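Local coordinates for protein chitooligosaccharidolytic beta-N-acetylglucosaminidase (Ostrinia furnacalis, PDB 3NSM) that hydrolyses terminal beta-linked N-acetylglucosamine units one at a time from the non-reducing ends of chitooligosaccharides, working as a homodimeric family 20 glycosidase, at residues A[193-198]-A[502-507]; A[339-344]-A[400-405]; A[423-428]-A[444-449]. All coordinates share one frame; numbering follows the deposited sequence.

Interaction 1 of 3, residues A[193-198]-A[502-507]; sequences LLDTAR and WSEQSD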
# COMPACT_ATOMS: atom_id res chain seq x y z
N LEU A 193 1.77 12.39 12.37
CA LEU A 193 0.95 11.79 13.42
C LEU A 193 0.69 10.33 13.03
O LEU A 193 0.10 10.06 11.98
CB LEU A 193 -0.38 12.54 13.58
CG LEU A 193 -1.37 12.14 14.69
CD1 LEU A 193 -2.35 13.26 14.92
CD2 LEU A 193 -2.15 10.85 14.39
N LEU A 194 1.14 9.41 13.88
CA LEU A 194 0.88 7.98 13.68
C LEU A 194 -0.01 7.44 14.79
O LEU A 194 0.38 7.38 15.95
CB LEU A 194 2.18 7.18 13.66
CG LEU A 194 2.05 5.71 13.25
CD1 LEU A 194 1.68 5.59 11.77
CD2 LEU A 194 3.33 4.94 13.56
N ASP A 195 -1.21 7.05 14.39
CA ASP A 195 -2.19 6.48 15.29
C ASP A 195 -1.88 4.97 15.43
O ASP A 195 -1.98 4.22 14.46
CB ASP A 195 -3.58 6.79 14.70
CG ASP A 195 -4.70 5.96 15.29
OD1 ASP A 195 -5.80 6.01 14.69
OD2 ASP A 195 -4.50 5.27 16.32
N THR A 196 -1.44 4.55 16.61
CA THR A 196 -1.10 3.13 16.84
C THR A 196 -2.08 2.48 17.81
O THR A 196 -1.73 1.52 18.53
CB THR A 196 0.34 2.93 17.37
OG1 THR A 196 0.46 3.47 18.69
CG2 THR A 196 1.37 3.57 16.45
N ALA A 197 -3.31 2.99 17.83
CA ALA A 197 -4.34 2.46 18.71
C ALA A 197 -5.57 1.97 17.95
O ALA A 197 -6.27 1.06 18.42
CB ALA A 197 -4.73 3.49 19.75
N ARG A 198 -5.83 2.57 16.79
CA ARG A 198 -6.91 2.08 15.94
C ARG A 198 -6.49 0.78 15.28
O ARG A 198 -7.33 -0.05 14.93
CB ARG A 198 -7.33 3.13 14.91
CG ARG A 198 -8.51 3.97 15.34
CD ARG A 198 -8.22 4.82 16.60
NE ARG A 198 -9.31 5.76 16.83
CZ ARG A 198 -9.35 7.00 16.35
NH1 ARG A 198 -8.34 7.49 15.64
NH2 ARG A 198 -10.41 7.77 16.60
N TRP A 502 -4.40 8.53 10.53
CA TRP A 502 -5.36 7.83 11.38
C TRP A 502 -5.44 6.38 10.90
O TRP A 502 -5.27 6.09 9.71
CB TRP A 502 -6.72 8.51 11.33
CG TRP A 502 -6.64 9.96 11.73
CD1 TRP A 502 -6.78 11.04 10.92
CD2 TRP A 502 -6.36 10.48 13.04
NE1 TRP A 502 -6.62 12.21 11.63
CE2 TRP A 502 -6.36 11.89 12.94
CE3 TRP A 502 -6.10 9.89 14.29
CZ2 TRP A 502 -6.12 12.72 14.04
CZ3 TRP A 502 -5.87 10.72 15.38
CH2 TRP A 502 -5.88 12.12 15.25
N SER A 503 -5.67 5.46 11.84
CA SER A 503 -5.40 4.06 11.54
C SER A 503 -6.59 3.12 11.61
O SER A 503 -6.42 1.91 11.78
CB SER A 503 -4.25 3.55 12.40
OG SER A 503 -3.07 4.28 12.10
N GLU A 504 -7.80 3.64 11.44
CA GLU A 504 -8.93 2.71 11.37
C GLU A 504 -8.79 1.77 10.17
O GLU A 504 -9.29 0.64 10.19
CB GLU A 504 -10.32 3.36 11.49
CG GLU A 504 -10.49 4.80 11.09
CD GLU A 504 -9.88 5.79 12.07
OE1 GLU A 504 -8.76 6.24 11.78
OE2 GLU A 504 -10.50 6.13 13.10
N GLN A 505 -8.03 2.21 9.16
CA GLN A 505 -7.80 1.45 7.95
C GLN A 505 -6.33 1.46 7.54
O GLN A 505 -6.01 1.49 6.35
CB GLN A 505 -8.64 2.01 6.81
CG GLN A 505 -10.14 1.92 7.04
CD GLN A 505 -10.91 2.46 5.87
OE1 GLN A 505 -11.37 1.69 5.03
NE2 GLN A 505 -11.05 3.78 5.79
N SER A 506 -5.44 1.46 8.52
CA SER A 506 -4.01 1.37 8.27
C SER A 506 -3.31 0.67 9.43
O SER A 506 -3.67 0.87 10.58
CB SER A 506 -3.41 2.76 8.04
OG SER A 506 -1.99 2.68 7.98
N ASP A 507 -2.32 -0.14 9.11
CA ASP A 507 -1.52 -0.80 10.13
C ASP A 507 -0.10 -1.03 9.60
O ASP A 507 0.29 -0.42 8.61
CB ASP A 507 -2.21 -2.10 10.64
CG ASP A 507 -2.12 -3.27 9.65
OD1 ASP A 507 -1.65 -3.10 8.51
OD2 ASP A 507 -2.55 -4.39 10.01
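Asp195 and Ser503 grip each other twice. The hydroxyl OG of Ser503 donates to the backbone O of Asp195 at 2.6 Å, in the carbonyl plane and on a lone pair, while the backbone N of Ser503 gives its hydrogen to Asp195 OD1 at 2.9 Å. Serine suits the spot because its short side chain, with OG beside its own backbone N (chi1 -62°), sets the hydroxyl within bonding distance of that carbonyl. The guanidinium of Arg198 meets the same OD1 from the opposite face of the carboxylate, NH1 to OD1 being 3.1 Å in a nearly straight salt bridge that lies in the guanidinium plane. Over one guanidinium face sits Glu504 OE2, in a long ion pair of 3.6 Å with Arg198 NH1 that rests on charge alone, since no N-H points at it. The arginine probably also offsets the like charges of Asp195 and Glu504, whose OD1 and OE1 are 4.2 Å apart. Beside this network, Leu193 lays CD2 over the six-membered ring of Trp502, a CH-pi contact 4.0 Å from its centroid; a branched aliphatic chain suits a broad indole face.

Farther out, Asp195 OD2 receives the backbone N of both Ala197 and Arg198, an Asx turn that fixes the carboxylate's rotation. Tyr201 OH bonds to Ser503 OG. The Arg198 side chain lies close to that of Asp227, an inferred active-site residue, and its NH2 forms a long, weak ion pair with Glu306, essential for binding chitooligosaccharides. Here the first and last strands of the TIM barrel meet, at the C-terminal rim that carries the active site in this fold.

Interaction 2 of 3, residues A[339-344]-A[400-405]; sequences IFHMGG and ILWTST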
# COMPACT_ATOMS: atom_id res chain seq x y z
N ILE A 339 7.44 18.77 24.34
CA ILE A 339 6.01 19.10 24.22
C ILE A 339 5.15 17.88 24.56
O ILE A 339 5.56 16.75 24.32
CB ILE A 339 5.69 19.58 22.78
CG1 ILE A 339 6.52 20.82 22.41
CG2 ILE A 339 4.20 19.87 22.61
CD1 ILE A 339 6.82 20.92 20.92
N PHE A 340 3.97 18.11 25.11
CA PHE A 340 3.03 17.02 25.38
C PHE A 340 1.72 17.30 24.68
O PHE A 340 1.22 18.44 24.69
CB PHE A 340 2.84 16.81 26.89
CG PHE A 340 2.05 15.57 27.25
CD1 PHE A 340 0.99 15.65 28.14
CD2 PHE A 340 2.37 14.33 26.70
CE1 PHE A 340 0.25 14.51 28.49
CE2 PHE A 340 1.64 13.18 27.04
CZ PHE A 340 0.58 13.27 27.94
N HIS A 341 1.17 16.27 24.03
CA HIS A 341 -0.08 16.40 23.33
C HIS A 341 -1.16 15.75 24.19
O HIS A 341 -1.01 14.61 24.63
CB HIS A 341 0.03 15.75 21.95
CG HIS A 341 -1.04 16.17 20.98
ND1 HIS A 341 -2.38 16.11 21.29
CD2 HIS A 341 -0.96 16.62 19.71
CE1 HIS A 341 -3.08 16.54 20.25
NE2 HIS A 341 -2.24 16.85 19.28
N MET A 342 -2.24 16.49 24.44
CA MET A 342 -3.28 16.04 25.36
C MET A 342 -4.61 15.82 24.65
O MET A 342 -5.66 15.67 25.29
CB MET A 342 -3.42 17.01 26.54
CG MET A 342 -2.17 17.06 27.42
SD MET A 342 -2.37 17.97 28.97
CE MET A 342 -3.36 16.82 29.93
N GLY A 343 -4.54 15.76 23.33
CA GLY A 343 -5.69 15.41 22.52
C GLY A 343 -6.69 16.54 22.42
O GLY A 343 -6.53 17.45 21.61
N GLY A 344 -7.71 16.47 23.26
CA GLY A 344 -8.77 17.47 23.23
C GLY A 344 -9.70 17.25 22.06
O GLY A 344 -10.38 18.17 21.62
N ILE A 400 -0.39 20.56 23.60
CA ILE A 400 -1.18 20.64 22.37
C ILE A 400 -2.59 20.10 22.56
O ILE A 400 -2.80 19.06 23.22
CB ILE A 400 -0.48 19.91 21.19
CG1 ILE A 400 0.98 20.37 21.06
CG2 ILE A 400 -1.24 20.15 19.88
CD1 ILE A 400 1.80 19.53 20.10
N LEU A 401 -3.56 20.81 22.00
CA LEU A 401 -4.93 20.33 21.86
C LEU A 401 -5.41 20.58 20.44
O LEU A 401 -4.91 21.48 19.77
CB LEU A 401 -5.87 21.02 22.85
CG LEU A 401 -5.71 20.82 24.35
CD1 LEU A 401 -6.73 21.70 25.06
CD2 LEU A 401 -5.89 19.37 24.77
N TRP A 402 -6.37 19.78 19.97
CA TRP A 402 -6.96 19.97 18.65
C TRP A 402 -7.95 21.13 18.66
O TRP A 402 -8.46 21.51 19.71
CB TRP A 402 -7.70 18.71 18.22
CG TRP A 402 -6.81 17.60 17.74
CD1 TRP A 402 -6.36 16.54 18.48
CD2 TRP A 402 -6.27 17.44 16.43
NE1 TRP A 402 -5.57 15.73 17.70
CE2 TRP A 402 -5.49 16.26 16.44
CE3 TRP A 402 -6.35 18.19 15.24
CZ2 TRP A 402 -4.81 15.81 15.31
CZ3 TRP A 402 -5.68 17.73 14.12
CH2 TRP A 402 -4.91 16.55 14.16
N THR A 403 -8.23 21.69 17.47
CA THR A 403 -9.37 22.58 17.29
C THR A 403 -10.64 21.81 17.61
O THR A 403 -10.85 20.71 17.09
CB THR A 403 -9.49 23.12 15.85
OG1 THR A 403 -9.32 22.05 14.92
CG2 THR A 403 -8.45 24.21 15.59
N SER A 404 -11.47 22.38 18.47
CA SER A 404 -12.69 21.74 18.94
C SER A 404 -13.63 22.80 19.49
O SER A 404 -13.31 23.99 19.45
CB SER A 404 -12.37 20.74 20.05
OG SER A 404 -11.82 21.40 21.19
N THR A 405 -14.77 22.36 20.01
CA THR A 405 -15.71 23.24 20.71
C THR A 405 -15.00 23.98 21.84
O THR A 405 -15.21 25.17 22.02
CB THR A 405 -16.92 22.44 21.24
OG1 THR A 405 -17.68 21.95 20.12
CG2 THR A 405 -17.82 23.29 22.11
O HOH W 1 -9.53 20.73 22.16
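Ile400 overlaps the imidazole of His341, its CG2 lying over one ring face 3.8 Å from the centroid and offset toward the rim. The histidine's CG stands anti to its backbone N (chi1 -162°), which swings the ring across the neighbouring strand; there CE1 also comes 3.7 Å from Trp402 NE1, the two rings inclined at 51°. Gly343 N donates to His341 ND1 at 3.0 Å, in the ring plane, and so holds the imidazole's rotation. With an alanine in place of the histidine, Gly343 N is likely to lose this acceptor, and a gap would probably open beneath Ile400 CG2. At the other end of Ile400, its CD1 is pressed by Ile339 CG2, at 3.5 Å tighter than usual carbon contact. The parallel strands are tied by Ile400 N to Phe340 O, Met342 N to Ile400 O and Trp402 N to Gly343 O, each 2.9 Å. Gly344 must be small, because a beta carbon there would run into Leu401 CD2. Beyond it one water bridges Gly344 O, Trp402 O and Ser404 OG, near Glu346, inferred to be an active-site residue. His341 stacks on His222 within the barrel, Met342 and Leu401 lean on helix 373-393, and strands 271-278 and 421-425 flank the pair.

Interaction 3 of 3, residues A[423-428]-A[444-449]; sequences IQVWTT and LIMSNY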
# COMPACT_ATOMS: atom_id res chain seq x y z
N ILE A 423 -2.35 24.88 19.39
CA ILE A 423 -3.55 24.30 18.83
C ILE A 423 -3.24 23.60 17.51
O ILE A 423 -2.66 24.22 16.61
CB ILE A 423 -4.67 25.36 18.64
CG1 ILE A 423 -4.80 26.27 19.88
CG2 ILE A 423 -6.00 24.70 18.29
CD1 ILE A 423 -5.29 25.57 21.16
N GLN A 424 -3.60 22.32 17.43
CA GLN A 424 -3.45 21.58 16.18
C GLN A 424 -4.73 21.71 15.36
O GLN A 424 -5.83 21.45 15.87
CB GLN A 424 -3.09 20.11 16.41
CG GLN A 424 -2.64 19.40 15.13
CD GLN A 424 -1.98 18.04 15.35
OE1 GLN A 424 -1.64 17.35 14.39
NE2 GLN A 424 -1.77 17.65 16.60
N VAL A 425 -4.59 22.11 14.10
CA VAL A 425 -5.74 22.47 13.28
C VAL A 425 -6.08 21.40 12.25
O VAL A 425 -5.25 21.07 11.42
CB VAL A 425 -5.49 23.80 12.54
CG1 VAL A 425 -6.75 24.24 11.80
CG2 VAL A 425 -5.04 24.88 13.51
N TRP A 426 -7.31 20.89 12.31
CA TRP A 426 -7.78 19.93 11.31
C TRP A 426 -8.71 20.56 10.28
O TRP A 426 -8.91 20.00 9.20
CB TRP A 426 -8.45 18.70 11.97
CG TRP A 426 -9.71 19.00 12.74
CD1 TRP A 426 -9.83 19.11 14.09
CD2 TRP A 426 -11.03 19.21 12.20
NE1 TRP A 426 -11.14 19.40 14.43
CE2 TRP A 426 -11.89 19.46 13.29
CE3 TRP A 426 -11.57 19.22 10.90
CZ2 TRP A 426 -13.27 19.71 13.13
CZ3 TRP A 426 -12.94 19.47 10.74
CH2 TRP A 426 -13.77 19.71 11.85
N THR A 427 -9.28 21.72 10.61
CA THR A 427 -10.18 22.43 9.70
C THR A 427 -9.46 22.84 8.41
O THR A 427 -8.23 22.87 8.38
CB THR A 427 -10.79 23.70 10.35
OG1 THR A 427 -9.75 24.63 10.67
CG2 THR A 427 -11.56 23.35 11.62
N THR A 428 -10.22 23.17 7.36
CA THR A 428 -9.63 23.61 6.10
C THR A 428 -8.93 24.95 6.29
O THR A 428 -9.27 25.70 7.20
CB THR A 428 -10.68 23.76 4.98
OG1 THR A 428 -11.58 24.84 5.30
CG2 THR A 428 -11.49 22.48 4.82
N LEU A 444 0.04 27.58 16.02
CA LEU A 444 -0.69 26.53 15.32
C LEU A 444 0.20 25.46 14.70
O LEU A 444 1.34 25.72 14.31
CB LEU A 444 -1.59 27.13 14.24
CG LEU A 444 -2.64 28.19 14.60
CD1 LEU A 444 -3.41 28.52 13.34
CD2 LEU A 444 -3.59 27.71 15.68
N ILE A 445 -0.34 24.25 14.65
CA ILE A 445 0.22 23.17 13.85
C ILE A 445 -0.85 22.78 12.84
O ILE A 445 -1.98 22.46 13.21
CB ILE A 445 0.63 21.96 14.72
CG1 ILE A 445 1.82 22.33 15.62
CG2 ILE A 445 0.96 20.74 13.81
CD1 ILE A 445 2.04 21.38 16.79
N MET A 446 -0.51 22.87 11.57
CA MET A 446 -1.44 22.63 10.51
C MET A 446 -1.57 21.16 10.09
O MET A 446 -0.63 20.53 9.73
CB MET A 446 -1.01 23.43 9.31
CG MET A 446 -2.06 24.33 8.79
SD MET A 446 -2.59 25.53 9.94
CE MET A 446 -4.27 25.53 9.59
N SER A 447 -2.79 20.67 10.16
CA SER A 447 -3.14 19.34 9.72
C SER A 447 -4.47 19.37 9.02
O SER A 447 -5.30 18.54 9.28
CB SER A 447 -3.19 18.39 10.91
OG SER A 447 -1.95 18.20 11.47
N ASN A 448 -4.67 20.33 8.13
CA ASN A 448 -5.98 20.53 7.53
C ASN A 448 -6.41 19.27 6.85
O ASN A 448 -5.69 18.73 6.08
CB ASN A 448 -5.87 21.61 6.49
CG ASN A 448 -4.87 22.61 6.82
OD1 ASN A 448 -3.77 22.54 6.39
ND2 ASN A 448 -5.26 23.58 7.59
N TYR A 449 -7.61 18.84 7.12
CA TYR A 449 -8.08 17.52 6.69
C TYR A 449 -8.26 17.39 5.18
O TYR A 449 -8.31 16.28 4.64
CB TYR A 449 -9.36 17.12 7.43
CG TYR A 449 -10.62 17.73 6.87
CD1 TYR A 449 -11.03 19.00 7.26
CD2 TYR A 449 -11.41 17.04 5.96
CE1 TYR A 449 -12.19 19.57 6.75
CE2 TYR A 449 -12.57 17.60 5.44
CZ TYR A 449 -12.95 18.87 5.84
OH TYR A 449 -14.10 19.42 5.32
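Val425 is wedged between Leu444 and Met446, in the parallel strand pair of a beta-alpha-beta unit of the TIM barrel: strand 421-425, helix 432-439 and strand 443-446. Its two methyls fill different hollows. CG2 sits against Leu444 CD2 at 3.8 Å, while CG1 meets the terminal CE of Met446 at 3.6 Å. Because CG1 stands anti to the backbone N (chi1 -174°), CG2 is left beside that N and facing the leucine. A compact, beta-branched residue fits here, where larger and more flexible neighbours close round it; the methionine chain, bent at chi2 and chi3, brings CE up alongside the valine. Helix 432-439 covers this side, with Ile434 touching both Val425 and Met446 and Leu438 touching Leu444. On the other side of the sheet, facing the barrel interior, the CG of Gln424 runs alongside Ile445 CG2, and the OG of Ser447 is hydrogen-bonded to Glu498 O.

The strand bonds run from Ile445 N to Ile423 O, from Val425 N to Ile445 O at 2.8 Å, and from Ser447 N to Val425 O. Past the strands the two segments leave the sheet but stay joined: Tyr449 N donates to Trp426 O at 2.7 Å. The phenol ring and the indole cross obliquely, planes at 57°, with Tyr449 CD1 at the edge of the indole and 3.7 Å from Trp426 CE3. The methyl CG2 of Thr428 nudges Tyr449 CE1 at 3.6 Å, a small bump beside a broad ring. Tyr449 also meets Trp468, essential for chitooligosaccharide binding, while Trp426 NE1 is anchored by Thr403 O. Asn448 spans the turn: its OD1 is held by Asn481 ND2, and its ND2 donates to Thr427 O at 3.2 Å, with that oxygen lying almost exactly in the amide plane.

How the interactions relate
All three contacts belong to one eight-stranded TIM barrel. Interaction 1 lies at the closure between strands 189-195 and 494-501, and the other two are nested within the long chain loop it closes. Interaction 2 pairs strands 340-343 and 399-402; interaction 3 follows it in sequence and pairs 421-425 with 443-446. Strands 399-402 and 421-425 are neighbours, so the centres of interactions 2 and 3 are only about 11 Å apart, and Leu401 O probably accepts from Gln424 N at 2.8 Å. Each centre lies about 18 Å from that of interaction 1, yet Trp402 CZ2 packs on Trp502 CZ2 at 3.6 Å. Together they join neighbouring strands at three places round the barrel, near active-site and substrate-binding residues.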